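Local coordinates for protein putative glutaryl-CoA dehydrogenase (Thermus thermophilus, PDB 2EBA) that carries flavin-adenine dinucleotide and has the three-domain architecture of the acyl-CoA dehydrogenase family, assembled from four chains, at residues M1-E15 / H294-R306. Numbering follows the deposited sequence.
Sequences MLDFYALEDLLTPEE and HTEGLLLAWRLAR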
loop_
_atom_site.group_PDB
_atom_site.type_symbol
_atom_site.label_atom_id
_atom_site.label_comp_id
_atom_site.label_asym_id
_atom_site.label_seq_id
_atom_site.Cartn_x
_atom_site.Cartn_y
_atom_site.Cartn_z
ATOM N N MET A 1 -3.822 -8.902 28.691
ATOM C CA MET A 1 -3.225 -8.511 27.378
ATOM C C MET A 1 -4.322 -8.235 26.345
ATOM O O MET A 1 -5.464 -8.663 26.513
ATOM C CB MET A 1 -2.319 -9.627 26.854
ATOM C CG MET A 1 -3.042 -10.931 26.605
ATOM S SD MET A 1 -1.964 -12.209 26.087
ATOM C CE MET A 1 -1.684 -11.869 24.434
ATOM N N LEU A 2 -3.973 -7.510 25.288
ATOM C CA LEU A 2 -4.910 -7.209 24.220
ATOM C C LEU A 2 -5.270 -8.555 23.569
ATOM O O LEU A 2 -4.394 -9.308 23.146
ATOM C CB LEU A 2 -4.255 -6.265 23.204
ATOM C CG LEU A 2 -4.988 -5.961 21.894
ATOM C CD1 LEU A 2 -6.303 -5.262 22.175
ATOM C CD2 LEU A 2 -4.101 -5.095 21.019
ATOM N N ASP A 3 -6.557 -8.858 23.487
ATOM C CA ASP A 3 -6.972 -10.131 22.924
ATOM C C ASP A 3 -8.376 -10.032 22.347
ATOM O O ASP A 3 -9.347 -10.408 22.995
ATOM C CB ASP A 3 -6.921 -11.178 24.032
ATOM C CG ASP A 3 -7.021 -12.583 23.518
ATOM O OD1 ASP A 3 -6.835 -12.797 22.312
ATOM O OD2 ASP A 3 -7.271 -13.484 24.338
ATOM N N PHE A 4 -8.473 -9.546 21.114
ATOM C CA PHE A 4 -9.758 -9.371 20.458
ATOM C C PHE A 4 -10.475 -10.681 20.130
ATOM O O PHE A 4 -11.701 -10.723 20.127
ATOM C CB PHE A 4 -9.578 -8.534 19.184
ATOM C CG PHE A 4 -10.872 -8.131 18.526
ATOM C CD1 PHE A 4 -11.871 -7.481 19.248
ATOM C CD2 PHE A 4 -11.086 -8.382 17.178
ATOM C CE1 PHE A 4 -13.058 -7.091 18.635
ATOM C CE2 PHE A 4 -12.274 -7.993 16.561
ATOM C CZ PHE A 4 -13.256 -7.348 17.294
ATOM N N TYR A 5 -9.725 -11.741 19.852
ATOM C CA TYR A 5 -10.321 -13.032 19.510
ATOM C C TYR A 5 -10.268 -14.045 20.643
ATOM O O TYR A 5 -10.390 -15.253 20.417
ATOM C CB TYR A 5 -9.648 -13.606 18.253
ATOM C CG TYR A 5 -10.317 -13.240 16.939
ATOM C CD1 TYR A 5 -11.056 -12.061 16.801
ATOM C CD2 TYR A 5 -10.192 -14.063 15.819
ATOM C CE1 TYR A 5 -11.657 -11.711 15.577
ATOM C CE2 TYR A 5 -10.788 -13.720 14.588
ATOM C CZ TYR A 5 -11.515 -12.545 14.479
ATOM O OH TYR A 5 -12.091 -12.195 13.277
ATOM N N ALA A 6 -10.093 -13.537 21.862
ATOM C CA ALA A 6 -10.031 -14.341 23.080
ATOM C C ALA A 6 -9.179 -15.598 22.968
ATOM O O ALA A 6 -9.624 -16.688 23.347
ATOM C CB ALA A 6 -11.445 -14.725 23.540
ATOM N N LEU A 7 -7.951 -15.434 22.481
ATOM C CA LEU A 7 -7.038 -16.546 22.347
ATOM C C LEU A 7 -6.569 -16.997 23.727
ATOM O O LEU A 7 -5.994 -18.078 23.852
ATOM C CB LEU A 7 -5.804 -16.150 21.531
ATOM C CG LEU A 7 -5.737 -16.316 20.005
ATOM C CD1 LEU A 7 -6.952 -17.053 19.438
ATOM C CD2 LEU A 7 -5.625 -14.947 19.383
ATOM N N GLU A 8 -6.798 -16.194 24.766
ATOM C CA GLU A 8 -6.356 -16.637 26.072
ATOM C C GLU A 8 -7.132 -17.866 26.473
ATOM O O GLU A 8 -6.684 -18.644 27.320
ATOM C CB GLU A 8 -6.515 -15.538 27.077
ATOM C CG GLU A 8 -5.438 -14.539 26.854
ATOM C CD GLU A 8 -5.569 -13.347 27.751
ATOM O OE1 GLU A 8 -6.459 -12.502 27.505
ATOM O OE2 GLU A 8 -4.791 -13.261 28.723
ATOM N N ASP A 9 -8.304 -18.051 25.865
ATOM C CA ASP A 9 -9.110 -19.222 26.170
ATOM C C ASP A 9 -8.361 -20.434 25.727
ATOM O O ASP A 9 -8.593 -21.546 26.217
ATOM C CB ASP A 9 -10.430 -19.165 25.439
ATOM C CG ASP A 9 -11.364 -18.152 26.049
ATOM O OD1 ASP A 9 -11.064 -17.690 27.178
ATOM O OD2 ASP A 9 -12.393 -17.813 25.427
ATOM N N LEU A 10 -7.434 -20.217 24.806
ATOM C CA LEU A 10 -6.659 -21.309 24.270
ATOM C C LEU A 10 -5.335 -21.531 25.007
ATOM O O LEU A 10 -4.494 -22.320 24.554
ATOM C CB LEU A 10 -6.382 -21.082 22.789
ATOM C CG LEU A 10 -7.586 -20.915 21.876
ATOM C CD1 LEU A 10 -7.056 -20.558 20.509
ATOM C CD2 LEU A 10 -8.412 -22.180 21.803
ATOM N N LEU A 11 -5.134 -20.850 26.137
ATOM C CA LEU A 11 -3.882 -21.029 26.878
ATOM C C LEU A 11 -4.103 -21.857 28.142
ATOM O O LEU A 11 -5.202 -21.850 28.721
ATOM C CB LEU A 11 -3.294 -19.693 27.268
ATOM C CG LEU A 11 -2.890 -18.838 26.078
ATOM C CD1 LEU A 11 -2.708 -17.438 26.570
ATOM C CD2 LEU A 11 -1.607 -19.359 25.439
ATOM N N THR A 12 -3.065 -22.569 28.572
ATOM C CA THR A 12 -3.179 -23.357 29.785
ATOM C C THR A 12 -3.105 -22.373 30.938
ATOM O O THR A 12 -2.768 -21.213 30.760
ATOM C CB THR A 12 -2.006 -24.373 29.937
ATOM O OG1 THR A 12 -0.768 -23.664 30.070
ATOM C CG2 THR A 12 -1.916 -25.287 28.718
ATOM N N PRO A 13 -3.437 -22.824 32.143
ATOM C CA PRO A 13 -3.382 -21.955 33.317
ATOM C C PRO A 13 -1.937 -21.523 33.592
ATOM O O PRO A 13 -1.693 -20.388 33.994
ATOM C CB PRO A 13 -3.919 -22.851 34.419
ATOM C CG PRO A 13 -4.908 -23.684 33.689
ATOM C CD PRO A 13 -4.173 -24.060 32.443
ATOM N N GLU A 14 -0.993 -22.441 33.378
ATOM C CA GLU A 14 0.432 -22.167 33.597
ATOM C C GLU A 14 0.915 -21.059 32.662
ATOM O O GLU A 14 1.592 -20.125 33.081
ATOM C CB GLU A 14 1.267 -23.432 33.343
ATOM C CG GLU A 14 2.761 -23.284 33.692
ATOM C CD GLU A 14 3.684 -24.197 32.864
ATOM O OE1 GLU A 14 3.837 -23.950 31.640
ATOM O OE2 GLU A 14 4.257 -25.159 33.436
ATOM N N GLU A 15 0.565 -21.183 31.387
ATOM C CA GLU A 15 0.952 -20.197 30.390
ATOM C C GLU A 15 0.355 -18.843 30.732
ATOM O O GLU A 15 1.016 -17.819 30.603
ATOM C CB GLU A 15 0.483 -20.647 29.006
ATOM C CG GLU A 15 1.030 -22.004 28.630
ATOM C CD GLU A 15 0.458 -22.552 27.346
ATOM O OE1 GLU A 15 -0.750 -22.367 27.094
ATOM O OE2 GLU A 15 1.217 -23.189 26.593
ATOM N N HIS A 294 -2.976 -7.114 14.948
ATOM C CA HIS A 294 -2.669 -7.740 16.214
ATOM C C HIS A 294 -3.364 -9.079 16.376
ATOM O O HIS A 294 -2.767 -10.031 16.847
ATOM C CB HIS A 294 -3.042 -6.811 17.362
ATOM C CG HIS A 294 -2.657 -7.336 18.707
ATOM N ND1 HIS A 294 -3.473 -8.168 19.445
ATOM C CD2 HIS A 294 -1.534 -7.157 19.445
ATOM C CE1 HIS A 294 -2.868 -8.474 20.579
ATOM N NE2 HIS A 294 -1.693 -7.877 20.604
ATOM N N THR A 295 -4.630 -9.147 15.978
ATOM C CA THR A 295 -5.407 -10.377 16.074
ATOM C C THR A 295 -4.816 -11.444 15.158
ATOM O O THR A 295 -4.697 -12.602 15.542
ATOM C CB THR A 295 -6.876 -10.108 15.686
ATOM O OG1 THR A 295 -7.412 -9.101 16.556
ATOM C CG2 THR A 295 -7.706 -11.367 15.790
ATOM N N GLU A 296 -4.452 -11.042 13.944
ATOM C CA GLU A 296 -3.862 -11.945 12.970
ATOM C C GLU A 296 -2.527 -12.453 13.499
ATOM O O GLU A 296 -2.213 -13.631 13.403
ATOM C CB GLU A 296 -3.651 -11.209 11.646
ATOM C CG GLU A 296 -4.940 -10.928 10.904
ATOM C CD GLU A 296 -4.748 -10.042 9.692
ATOM O OE1 GLU A 296 -5.685 -9.964 8.870
ATOM O OE2 GLU A 296 -3.677 -9.415 9.567
ATOM N N GLY A 297 -1.753 -11.550 14.080
ATOM C CA GLY A 297 -0.458 -11.922 14.608
ATOM C C GLY A 297 -0.496 -12.906 15.752
ATOM O O GLY A 297 0.280 -13.840 15.767
ATOM N N LEU A 298 -1.380 -12.692 16.719
ATOM C CA LEU A 298 -1.486 -13.615 17.849
ATOM C C LEU A 298 -1.840 -15.022 17.403
ATOM O O LEU A 298 -1.303 -16.002 17.928
ATOM C CB LEU A 298 -2.540 -13.148 18.848
ATOM C CG LEU A 298 -2.118 -12.145 19.909
ATOM C CD1 LEU A 298 -3.205 -12.097 20.959
ATOM C CD2 LEU A 298 -0.803 -12.568 20.558
ATOM N N LEU A 299 -2.746 -15.122 16.440
ATOM C CA LEU A 299 -3.145 -16.420 15.933
ATOM C C LEU A 299 -1.972 -17.146 15.289
ATOM O O LEU A 299 -1.780 -18.333 15.519
ATOM C CB LEU A 299 -4.298 -16.267 14.941
ATOM C CG LEU A 299 -5.716 -16.239 15.533
ATOM C CD1 LEU A 299 -6.680 -15.893 14.441
ATOM C CD2 LEU A 299 -6.088 -17.591 16.133
ATOM N N LEU A 300 -1.187 -16.439 14.484
ATOM C CA LEU A 300 -0.026 -17.057 13.842
ATOM C C LEU A 300 0.917 -17.579 14.924
ATOM O O LEU A 300 1.362 -18.725 14.876
ATOM C CB LEU A 300 0.739 -16.045 12.961
ATOM C CG LEU A 300 0.133 -15.554 11.645
ATOM C CD1 LEU A 300 1.138 -14.680 10.905
ATOM C CD2 LEU A 300 -0.253 -16.740 10.779
ATOM N N ALA A 301 1.202 -16.707 15.892
ATOM C CA ALA A 301 2.104 -16.986 17.001
ATOM C C ALA A 301 1.625 -18.163 17.826
ATOM O O ALA A 301 2.410 -19.040 18.187
ATOM C CB ALA A 301 2.229 -15.755 17.879
ATOM N N TRP A 302 0.338 -18.161 18.137
ATOM C CA TRP A 302 -0.261 -19.237 18.906
ATOM C C TRP A 302 -0.155 -20.554 18.144
ATOM O O TRP A 302 0.277 -21.551 18.694
ATOM C CB TRP A 302 -1.735 -18.933 19.186
ATOM C CG TRP A 302 -2.519 -20.147 19.607
ATOM C CD1 TRP A 302 -2.559 -20.717 20.850
ATOM C CD2 TRP A 302 -3.256 -21.017 18.744
ATOM N NE1 TRP A 302 -3.267 -21.894 20.808
ATOM C CE2 TRP A 302 -3.704 -22.104 19.528
ATOM C CE3 TRP A 302 -3.578 -20.987 17.380
ATOM C CZ2 TRP A 302 -4.455 -23.156 18.991
ATOM C CZ3 TRP A 302 -4.328 -22.036 16.846
ATOM C CH2 TRP A 302 -4.754 -23.104 17.651
ATOM N N ARG A 303 -0.549 -20.549 16.874
ATOM C CA ARG A 303 -0.517 -21.754 16.043
ATOM C C ARG A 303 0.871 -22.362 15.949
ATOM O O ARG A 303 1.041 -23.575 16.003
ATOM C CB ARG A 303 -1.020 -21.429 14.629
ATOM C CG ARG A 303 -0.982 -22.605 13.658
ATOM C CD ARG A 303 -1.643 -23.773 14.304
ATOM N NE ARG A 303 -1.626 -24.979 13.500
ATOM C CZ ARG A 303 -1.714 -26.189 14.030
ATOM N NH1 ARG A 303 -1.809 -26.310 15.346
ATOM N NH2 ARG A 303 -1.727 -27.264 13.255
ATOM N N LEU A 304 1.857 -21.493 15.795
ATOM C CA LEU A 304 3.242 -21.884 15.675
ATOM C C LEU A 304 3.757 -22.454 16.988
ATOM O O LEU A 304 4.597 -23.338 16.987
ATOM C CB LEU A 304 4.067 -20.658 15.277
ATOM C CG LEU A 304 4.944 -20.790 14.031
ATOM C CD1 LEU A 304 4.103 -21.220 12.838
ATOM C CD2 LEU A 304 5.633 -19.478 13.761
ATOM N N ALA A 305 3.258 -21.932 18.106
ATOM C CA ALA A 305 3.679 -22.398 19.423
ATOM C C ALA A 305 3.252 -23.838 19.627
ATOM O O ALA A 305 4.014 -24.643 20.153
ATOM C CB ALA A 305 3.088 -21.516 20.528
ATOM N N ARG A 306 2.036 -24.165 19.212
ATOM C CA ARG A 306 1.553 -25.530 19.361
ATOM C C ARG A 306 2.308 -26.459 18.421
ATOM O O ARG A 306 2.776 -27.511 18.840
ATOM C CB ARG A 306 0.042 -25.605 19.104
ATOM C CG ARG A 306 -0.795 -24.765 20.076
ATOM C CD ARG A 306 -0.511 -25.084 21.551
ATOM N NE ARG A 306 -1.388 -24.339 22.458
ATOM C CZ ARG A 306 -1.089 -24.023 23.719
ATOM N NH1 ARG A 306 0.074 -24.384 24.243
ATOM N NH2 ARG A 306 -1.946 -23.332 24.456
HETATM O O HOH W 1 -5.999 -9.087 19.379
#
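Arg306 and Glu15 show how an ion pair can anchor one end of an N-terminal arm to a helix far off in sequence, while apolar contacts cover the rest. The guanidinium meets the carboxylate end-on, NH1 donating to Glu15 OE2 at 2.9 Å and NH2 to Glu15 OE1 at 3.1 Å, each on a syn lone pair. The same NH2 donates a somewhat bent hydrogen bond (142°) to Leu10 O, 2.7 Å away and in the carbonyl plane. Glu15 OE1 also accepts from Thr12 N, within a capping box that starts helix 13-29, while OE2 is also hydrogen-bonded to Ser71.

Three CH-pi contacts follow along the helix. Leu2 CD2 sits over the centre of the His294 ring, 3.4 Å from its centroid; in Thr295, chi1 of -59° sets OG1 beside the backbone N and turns CG2 out over one face of the Tyr5 ring, offset toward its rim; and Leu10 CD1 covers one face of Trp302, whose opposite face carries Arg306 CG. Between the Tyr5 and Trp302 contacts Leu7 forks, CD2 against Leu298 CB and CD1 tight against Leu299 CD2 (3.5 Å).

A water bridges Phe4 N, His294 ND1 and Thr295 OG1, meeting the imidazole edge in plane; His294 NE2 is hydrogen-bonded to Tyr80 and Thr295 OG1 to Leu291 O. Tyr5 O bonds Arg303 of the second subunit, so the arm, laid along helix 281-309 of the C-terminal helical domain, also joins a subunit interface of this acyl-CoA dehydrogenase fold.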